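Local atomic coordinates of enolase from the environmental genome shotgun sequencing of the Sargasso Sea (PDB entry 2QGY), a protein that is of unknown function but, as a magnesium-binding member of the enolase superfamily, probably abstracts a proton next to a carboxylate in its substrate. Residues K17-T21 against E366-S370; K34-I39 against W50-S55; P274-G278 against S310-M314. All blocks are in the same frame, centred on the assembly; numbering follows the deposited sequence.

Contact 1 of 3, residues K17-T21 against E366-S370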
loop_
_atom_site.group_PDB
_atom_site.type_symbol
_atom_site.label_atom_id
_atom_site.label_comp_id
_atom_site.label_asym_id
_atom_site.label_seq_id
_atom_site.Cartn_x
_atom_site.Cartn_y
_atom_site.Cartn_z
ATOM N N LYS A 17 -2.431 -4.182 23.588
ATOM C CA LYS A 17 -1.002 -4.018 23.785
ATOM C C LYS A 17 -0.271 -4.314 22.472
ATOM O O LYS A 17 -0.612 -5.266 21.756
ATOM C CB LYS A 17 -0.525 -5.008 24.838
ATOM C CG LYS A 17 0.957 -4.854 25.257
ATOM C CD LYS A 17 1.315 -3.461 25.774
ATOM C CE LYS A 17 2.796 -3.355 26.186
ATOM N NZ LYS A 17 3.010 -3.864 27.589
ATOM N N ILE A 18 0.738 -3.506 22.201
ATOM C CA ILE A 18 1.597 -3.696 21.022
ATOM C C ILE A 18 3.042 -3.645 21.498
ATOM O O ILE A 18 3.403 -2.754 22.289
ATOM C CB ILE A 18 1.372 -2.586 19.957
ATOM C CG1 ILE A 18 -0.075 -2.532 19.508
ATOM C CG2 ILE A 18 2.342 -2.796 18.705
ATOM C CD1 ILE A 18 -0.401 -1.361 18.541
ATOM N N TRP A 19 3.865 -4.582 21.016
ATOM C CA TRP A 19 5.313 -4.504 21.200
ATOM C C TRP A 19 5.931 -4.418 19.831
ATOM O O TRP A 19 5.491 -5.124 18.919
ATOM C CB TRP A 19 5.853 -5.787 21.827
ATOM C CG TRP A 19 5.399 -6.094 23.210
ATOM C CD1 TRP A 19 6.098 -5.862 24.357
ATOM C CD2 TRP A 19 4.186 -6.758 23.603
ATOM N NE1 TRP A 19 5.387 -6.310 25.450
ATOM C CE2 TRP A 19 4.209 -6.863 25.017
ATOM C CE3 TRP A 19 3.080 -7.275 22.901
ATOM C CZ2 TRP A 19 3.173 -7.458 25.742
ATOM C CZ3 TRP A 19 2.029 -7.854 23.631
ATOM C CH2 TRP A 19 2.105 -7.963 25.032
ATOM N N ILE A 20 6.942 -3.556 19.686
ATOM C CA ILE A 20 7.826 -3.634 18.522
ATOM C C ILE A 20 9.203 -4.050 19.017
ATOM O O ILE A 20 9.839 -3.323 19.802
ATOM C CB ILE A 20 7.929 -2.263 17.825
ATOM C CG1 ILE A 20 6.530 -1.781 17.408
ATOM C CG2 ILE A 20 8.975 -2.318 16.673
ATOM C CD1 ILE A 20 6.542 -0.403 16.708
ATOM N N THR A 21 9.658 -5.232 18.610
ATOM C CA THR A 21 10.931 -5.723 19.115
ATOM C C THR A 21 12.106 -4.926 18.510
ATOM O O THR A 21 12.029 -4.437 17.384
ATOM C CB THR A 21 11.109 -7.256 18.938
ATOM O OG1 THR A 21 11.072 -7.613 17.538
ATOM C CG2 THR A 21 9.976 -8.002 19.671
ATOM N N GLU A 366 5.422 -12.079 28.668
ATOM C CA GLU A 366 5.346 -10.682 28.252
ATOM C C GLU A 366 6.475 -9.831 28.814
ATOM O O GLU A 366 6.872 -8.850 28.196
ATOM C CB GLU A 366 4.004 -10.073 28.633
ATOM C CG GLU A 366 2.868 -10.633 27.822
ATOM C CD GLU A 366 1.496 -10.175 28.275
ATOM O OE1 GLU A 366 1.326 -9.001 28.681
ATOM O OE2 GLU A 366 0.582 -11.006 28.194
ATOM N N ASP A 367 6.996 -10.199 29.980
ATOM C CA ASP A 367 8.085 -9.397 30.548
ATOM C C ASP A 367 9.356 -9.559 29.728
ATOM O O ASP A 367 10.080 -8.585 29.523
ATOM C CB ASP A 367 8.269 -9.638 32.054
ATOM C CG ASP A 367 7.124 -9.030 32.896
ATOM O OD1 ASP A 367 6.333 -8.182 32.377
ATOM O OD2 ASP A 367 7.020 -9.399 34.098
ATOM N N ILE A 368 9.579 -10.760 29.190
ATOM C CA ILE A 368 10.717 -10.996 28.293
ATOM C C ILE A 368 10.528 -10.280 26.945
ATOM O O ILE A 368 11.456 -9.640 26.426
ATOM C CB ILE A 368 11.035 -12.510 28.093
ATOM C CG1 ILE A 368 11.371 -13.138 29.455
ATOM C CG2 ILE A 368 12.198 -12.678 27.084
ATOM C CD1 ILE A 368 11.715 -14.613 29.453
ATOM N N LEU A 369 9.324 -10.390 26.393
ATOM C CA LEU A 369 8.989 -9.673 25.166
ATOM C C LEU A 369 9.189 -8.169 25.334
ATOM O O LEU A 369 9.801 -7.519 24.479
ATOM C CB LEU A 369 7.576 -10.010 24.693
ATOM C CG LEU A 369 7.139 -9.376 23.366
ATOM C CD1 LEU A 369 8.136 -9.700 22.237
ATOM C CD2 LEU A 369 5.739 -9.892 23.024
ATOM N N SER A 370 8.741 -7.624 26.466
ATOM C CA SER A 370 8.976 -6.210 26.748
ATOM C C SER A 370 10.468 -5.881 26.789
ATOM O O SER A 370 10.881 -4.829 26.289
ATOM C CB SER A 370 8.310 -5.790 28.083
ATOM O OG SER A 370 6.887 -5.887 28.025
#
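W19 and L369 form the centre of this contact between the antiparallel sheet of the enolase-superfamily N-terminal domain, which strand 373-379 from the chain end joins, and a short helix near the C-terminus. Strand 13-21 carries W19; helix 366-371 carries L369. The short segment axes come within 9.6 Å.

The tight part lies around the indole. L369 sits over one face of it. Its CG lies 3.8 Å from the centroid of the five-membered ring and close to the ring normal, a CH-pi contact. Its CD2 branch reaches towards the six-membered ring and meets W19 CD2 at 3.5 Å. The other branch, CD1, turns to T21 and touches CG2 of that residue at 3.6 Å. The fork of the leucine thus spans two residues of the strand. L369 CG anti to the backbone N (chi1 -177°) places that carbon over the indole, and chi2 spreads the two methyls between ring and threonine. On the opposite face of the indole, K17 of the same strand lays its CG, offset toward the rim. T21 OG1 is turned elsewhere, to the backbone N of F36.

The looser part is the side of K17, E366 and S370, which are all partly exposed. E366 runs past the far rim of the indole, with OE1 3.8 Å from W19 CZ2. The carboxylate and ring planes stand 73° apart, so the two groups do not stack. The other oxygen, OE2, forms a salt bridge with K40 on the next strand. K17 NZ stays 5.5 Å from E366 OE1, too far for direct contact.

One directed polar bond crosses the contact. W19 NE1 donates to S370 OG at 3.0 Å, with an N-H...O angle of 160°, and the hydroxyl oxygen lies in the indole plane.

Contact 2 of 3, residues K34-I39 against W50-S55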
loop_
_atom_site.group_PDB
_atom_site.type_symbol
_atom_site.label_atom_id
_atom_site.label_comp_id
_atom_site.label_asym_id
_atom_site.label_seq_id
_atom_site.Cartn_x
_atom_site.Cartn_y
_atom_site.Cartn_z
ATOM N N LYS A 34 14.773 -8.863 12.215
ATOM C CA LYS A 34 14.069 -7.618 11.902
ATOM C C LYS A 34 13.280 -7.240 13.152
ATOM O O LYS A 34 13.108 -8.075 14.047
ATOM C CB LYS A 34 13.123 -7.817 10.696
ATOM C CG LYS A 34 12.167 -8.961 10.869
ATOM C CD LYS A 34 11.200 -9.237 9.673
ATOM C CE LYS A 34 10.482 -7.977 9.240
ATOM N NZ LYS A 34 9.230 -8.236 8.464
ATOM N N LYS A 35 12.797 -6.004 13.219
ATOM C CA LYS A 35 11.863 -5.608 14.277
ATOM C C LYS A 35 10.513 -6.311 14.011
ATOM O O LYS A 35 10.013 -6.312 12.863
ATOM C CB LYS A 35 11.679 -4.092 14.311
ATOM C CG LYS A 35 12.977 -3.316 14.466
ATOM C CD LYS A 35 12.709 -1.845 14.788
ATOM C CE LYS A 35 14.006 -1.043 15.014
ATOM N NZ LYS A 35 14.899 -1.039 13.827
ATOM N N PHE A 36 9.940 -6.952 15.033
ATOM C CA PHE A 36 8.621 -7.586 14.888
ATOM C C PHE A 36 7.568 -6.701 15.571
ATOM O O PHE A 36 7.899 -5.957 16.483
ATOM C CB PHE A 36 8.640 -8.983 15.528
ATOM C CG PHE A 36 9.760 -9.869 15.029
ATOM C CD1 PHE A 36 9.887 -10.152 13.676
ATOM C CD2 PHE A 36 10.667 -10.443 15.917
ATOM C CE1 PHE A 36 10.904 -11.022 13.214
ATOM C CE2 PHE A 36 11.670 -11.290 15.474
ATOM C CZ PHE A 36 11.798 -11.575 14.121
ATOM N N ILE A 37 6.321 -6.813 15.122
ATOM C CA ILE A 37 5.195 -6.082 15.677
ATOM C C ILE A 37 4.208 -7.146 16.116
ATOM O O ILE A 37 3.566 -7.775 15.295
ATOM C CB ILE A 37 4.537 -5.171 14.616
ATOM C CG1 ILE A 37 5.589 -4.213 14.025
ATOM C CG2 ILE A 37 3.283 -4.470 15.211
ATOM C CD1 ILE A 37 5.095 -3.416 12.763
ATOM N N ILE A 38 4.098 -7.324 17.421
ATOM C CA ILE A 38 3.238 -8.357 17.990
ATOM C C ILE A 38 2.194 -7.653 18.849
ATOM O O ILE A 38 2.537 -6.733 19.568
ATOM C CB ILE A 38 4.072 -9.316 18.814
ATOM C CG1 ILE A 38 5.040 -10.057 17.861
ATOM C CG2 ILE A 38 3.163 -10.304 19.530
ATOM C CD1 ILE A 38 5.986 -10.998 18.524
ATOM N N ILE A 39 0.931 -8.054 18.734
ATOM C CA ILE A 39 -0.139 -7.410 19.509
ATOM C C ILE A 39 -0.901 -8.410 20.368
ATOM O O ILE A 39 -0.960 -9.598 20.068
ATOM C CB ILE A 39 -1.128 -6.618 18.591
ATOM C CG1 ILE A 39 -2.168 -7.542 17.933
ATOM C CG2 ILE A 39 -0.355 -5.831 17.518
ATOM C CD1 ILE A 39 -3.255 -6.758 17.173
ATOM N N TRP A 50 -3.814 -13.036 20.270
ATOM C CA TRP A 50 -2.511 -12.591 19.794
ATOM C C TRP A 50 -2.488 -12.462 18.272
ATOM O O TRP A 50 -3.018 -13.332 17.564
ATOM C CB TRP A 50 -1.445 -13.587 20.207
ATOM C CG TRP A 50 -1.182 -13.593 21.666
ATOM C CD1 TRP A 50 -1.807 -14.352 22.618
ATOM C CD2 TRP A 50 -0.195 -12.817 22.343
ATOM N NE1 TRP A 50 -1.274 -14.078 23.865
ATOM C CE2 TRP A 50 -0.281 -13.140 23.721
ATOM C CE3 TRP A 50 0.754 -11.865 21.919
ATOM C CZ2 TRP A 50 0.566 -12.551 24.687
ATOM C CZ3 TRP A 50 1.591 -11.267 22.872
ATOM C CH2 TRP A 50 1.480 -11.609 24.251
ATOM N N GLY A 51 -1.854 -11.383 17.808
ATOM C CA GLY A 51 -1.697 -11.079 16.377
ATOM C C GLY A 51 -0.268 -10.628 16.137
ATOM O O GLY A 51 0.486 -10.316 17.069
ATOM N N GLU A 52 0.104 -10.590 14.866
ATOM C CA GLU A 52 1.417 -10.125 14.466
ATOM C C GLU A 52 1.248 -9.481 13.097
ATOM O O GLU A 52 0.511 -10.007 12.276
ATOM C CB GLU A 52 2.406 -11.289 14.382
ATOM C CG GLU A 52 3.835 -10.810 14.021
ATOM C CD GLU A 52 4.969 -11.787 14.312
ATOM O OE1 GLU A 52 4.763 -12.906 14.878
ATOM O OE2 GLU A 52 6.117 -11.421 13.953
ATOM N N ALA A 53 1.848 -8.305 12.903
ATOM C CA ALA A 53 1.808 -7.573 11.629
ATOM C C ALA A 53 3.122 -7.781 10.910
ATOM O O ALA A 53 4.183 -7.836 11.557
ATOM C CB ALA A 53 1.641 -6.060 11.865
ATOM N N PHE A 54 3.051 -7.871 9.583
ATOM C CA PHE A 54 4.276 -7.929 8.809
ATOM C C PHE A 54 4.973 -6.565 8.898
ATOM O O PHE A 54 4.442 -5.564 8.452
ATOM C CB PHE A 54 4.009 -8.351 7.367
ATOM C CG PHE A 54 5.220 -8.246 6.523
ATOM C CD1 PHE A 54 6.216 -9.191 6.637
ATOM C CD2 PHE A 54 5.396 -7.163 5.694
ATOM C CE1 PHE A 54 7.370 -9.106 5.878
ATOM C CE2 PHE A 54 6.581 -7.042 4.914
ATOM C CZ PHE A 54 7.558 -8.013 5.028
ATOM N N SER A 55 6.156 -6.526 9.489
ATOM C CA SER A 55 6.799 -5.226 9.759
ATOM C C SER A 55 7.709 -4.793 8.627
ATOM O O SER A 55 8.287 -5.627 7.935
ATOM C CB SER A 55 7.587 -5.253 11.078
ATOM O OG SER A 55 8.688 -6.100 10.931
HETATM O O HOH W 1 7.390 -8.991 10.506
HETATM O O HOH W 2 6.372 -8.780 12.850
#
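K34 CG stands between its backbone N and carbonyl carbon (chi1 54°), and a bend at chi3 swings the ammonium to S55. S55 OG takes the same kind of position (chi1 68°) and turns back to K35. K34 NZ donates to S55 O at 2.8 Å, with the nitrogen tilted moderately from the carbonyl plane. S55 OG donates to K35 O; the modelled separation is very short, so its exact length is doubtful. Water 1 accepts from both K34 NZ and S55 N. K34 NZ also bonds W304 O, so its charge is held at several points.

Further along, the strands pair antiparallel. I39 and G51 form a hydrogen-bonded pair, with I39 N to G51 O at 2.8 Å and G51 N to I39 O at 3.0 Å. I38 and E52 form the next, non-hydrogen-bonded pair. I38 splits its branches: CG2 meets the edge of the W50 indole, 3.7 Å from CE3, while CG1 packs on E52 CD at 3.9 Å. Water 2 accepts from I37 N and lies 2.9 Å from E52 OE2, one of several acceptors in its reach. E52 OE1 accepts from S306 OG and S310 N, so the hairpin carboxylate is tied to the barrel domain.

Beyond A53, F54 packs on D275 and N305 of the barrel, near the magnesium site. This is the beta hairpin of strands 37-43 and 48-53 in the capping N-terminal domain of the mandelate racemase/muconate lactonizing enzyme type.

Contact 3 of 3, residues P274-G278 against S310-M314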
loop_
_atom_site.group_PDB
_atom_site.type_symbol
_atom_site.label_atom_id
_atom_site.label_comp_id
_atom_site.label_asym_id
_atom_site.label_seq_id
_atom_site.Cartn_x
_atom_site.Cartn_y
_atom_site.Cartn_z
ATOM N N PRO A 274 1.846 -14.655 -0.634
ATOM C CA PRO A 274 1.534 -13.466 0.176
ATOM C C PRO A 274 2.066 -13.745 1.603
ATOM O O PRO A 274 2.123 -14.920 2.041
ATOM C CB PRO A 274 0.000 -13.427 0.196
ATOM C CG PRO A 274 -0.431 -14.856 -0.011
ATOM C CD PRO A 274 0.627 -15.386 -1.031
ATOM N N ASP A 275 2.399 -12.694 2.343
ATOM C CA ASP A 275 2.885 -12.923 3.717
ATOM C C ASP A 275 1.671 -13.175 4.613
ATOM O O ASP A 275 0.609 -12.565 4.457
ATOM C CB ASP A 275 3.689 -11.725 4.229
ATOM C CG ASP A 275 4.379 -12.006 5.574
ATOM O OD1 ASP A 275 5.568 -12.396 5.577
ATOM O OD2 ASP A 275 3.721 -11.866 6.624
ATOM N N ILE A 276 1.821 -14.145 5.501
ATOM C CA ILE A 276 0.745 -14.519 6.414
ATOM C C ILE A 276 0.198 -13.330 7.231
ATOM O O ILE A 276 -1.008 -13.288 7.618
ATOM C CB ILE A 276 1.235 -15.669 7.354
ATOM C CG1 ILE A 276 0.075 -16.209 8.215
ATOM C CG2 ILE A 276 2.453 -15.191 8.241
ATOM C CD1 ILE A 276 -1.073 -16.921 7.437
ATOM N N SER A 277 1.080 -12.386 7.520
ATOM C CA SER A 277 0.776 -11.253 8.374
ATOM C C SER A 277 0.753 -9.963 7.549
ATOM O O SER A 277 0.765 -8.856 8.091
ATOM C CB SER A 277 1.823 -11.152 9.461
ATOM O OG SER A 277 1.527 -12.097 10.484
ATOM N N GLY A 278 0.709 -10.107 6.223
ATOM C CA GLY A 278 0.708 -8.928 5.368
ATOM C C GLY A 278 -0.413 -8.871 4.356
ATOM O O GLY A 278 -0.635 -7.817 3.746
ATOM N N SER A 310 2.967 -15.133 14.031
ATOM C CA SER A 310 2.879 -15.306 12.559
ATOM C C SER A 310 3.099 -16.752 12.124
ATOM O O SER A 310 2.323 -17.280 11.306
ATOM C CB SER A 310 3.887 -14.424 11.849
ATOM O OG SER A 310 3.582 -13.061 12.024
ATOM N N ALA A 311 4.138 -17.400 12.643
ATOM C CA ALA A 311 4.381 -18.800 12.241
ATOM C C ALA A 311 3.196 -19.694 12.609
ATOM O O ALA A 311 2.800 -20.559 11.820
ATOM C CB ALA A 311 5.730 -19.360 12.806
ATOM N N SER A 312 2.624 -19.513 13.799
ATOM C CA SER A 312 1.484 -20.345 14.191
ATOM C C SER A 312 0.279 -20.146 13.292
ATOM O O SER A 312 -0.361 -21.115 12.889
ATOM C CB SER A 312 1.089 -20.088 15.643
ATOM O OG SER A 312 0.050 -20.985 16.000
ATOM N N ALA A 313 -0.040 -18.890 12.971
ATOM C CA ALA A 313 -1.139 -18.602 12.034
ATOM C C ALA A 313 -0.868 -19.275 10.684
ATOM O O ALA A 313 -1.767 -19.910 10.090
ATOM C CB ALA A 313 -1.277 -17.092 11.853
ATOM N N MET A 314 0.367 -19.166 10.212
ATOM C CA MET A 314 0.727 -19.743 8.919
ATOM C C MET A 314 0.484 -21.256 8.943
ATOM O O MET A 314 -0.120 -21.820 8.028
ATOM C CB MET A 314 2.207 -19.447 8.598
ATOM C CG MET A 314 2.756 -20.086 7.264
ATOM S SD MET A 314 4.498 -19.882 6.966
ATOM C CE MET A 314 5.218 -20.716 8.387
#
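The backbone of 274-278 makes a tight turn against one side of helix 309-320, with I276 CA 5.8 Å from M314 CA and S277 CA 6.2 Å from S310 CA. I276 supplies the apolar part. Its CG1 is anti to the backbone N (chi1 -173°), which lays this arm against the helix. There CG1 meets A313 CB at 4.0 Å and M314 CB at 3.9 Å. The CG2 branch points to the preceding helical turn and lies 3.7 Å from S310 O.

The polar part is a pair of buried hydroxyls. S310 OG donates to S277 OG at 2.7 Å. S277 OG in turn gives its own proton to E52 O of the N-terminal domain.

An Asx turn shapes the loop: D275 OD2 accepts from S277 N at 2.8 Å. G278 N bonds D275 O, closing a beta turn near type I with I276 and S277 at its corners. D275 OD1 is bonded to H302 ND1, a pairing that recalls the His-Asp dyad of mandelate racemase relatives. OD2 also bonds N305 ND2.

The loop follows strand 271-272 of the TIM-barrel domain characteristic of the superfamily and leads into helix 282-294. I276 packs on L282 and I285 of that helix too, and so lies between it and helix 309-320.

Contacts 1 and 2 share the N-terminal sheet. Their centres are 10 Å apart, and strands 13-21 and 37-43 are neighbours: W19 N lies 2.9 Å from I38 O. Contact 2 then passes the connection on to contact 3, also 10 Å away between centres. F54 N lies 2.9 Å from S277 O there, joining the hairpin end to the barrel loop. Contacts 1 and 3 do not touch; their nearest atoms are about 11 Å apart. The magnesium, bound by D200, E226 and E252, lies about 9 Å from the F54 side chain and about 12 Å from that of M314. Contacts 2 and 3 thus join the two domains near the metal site without reaching the metal itself.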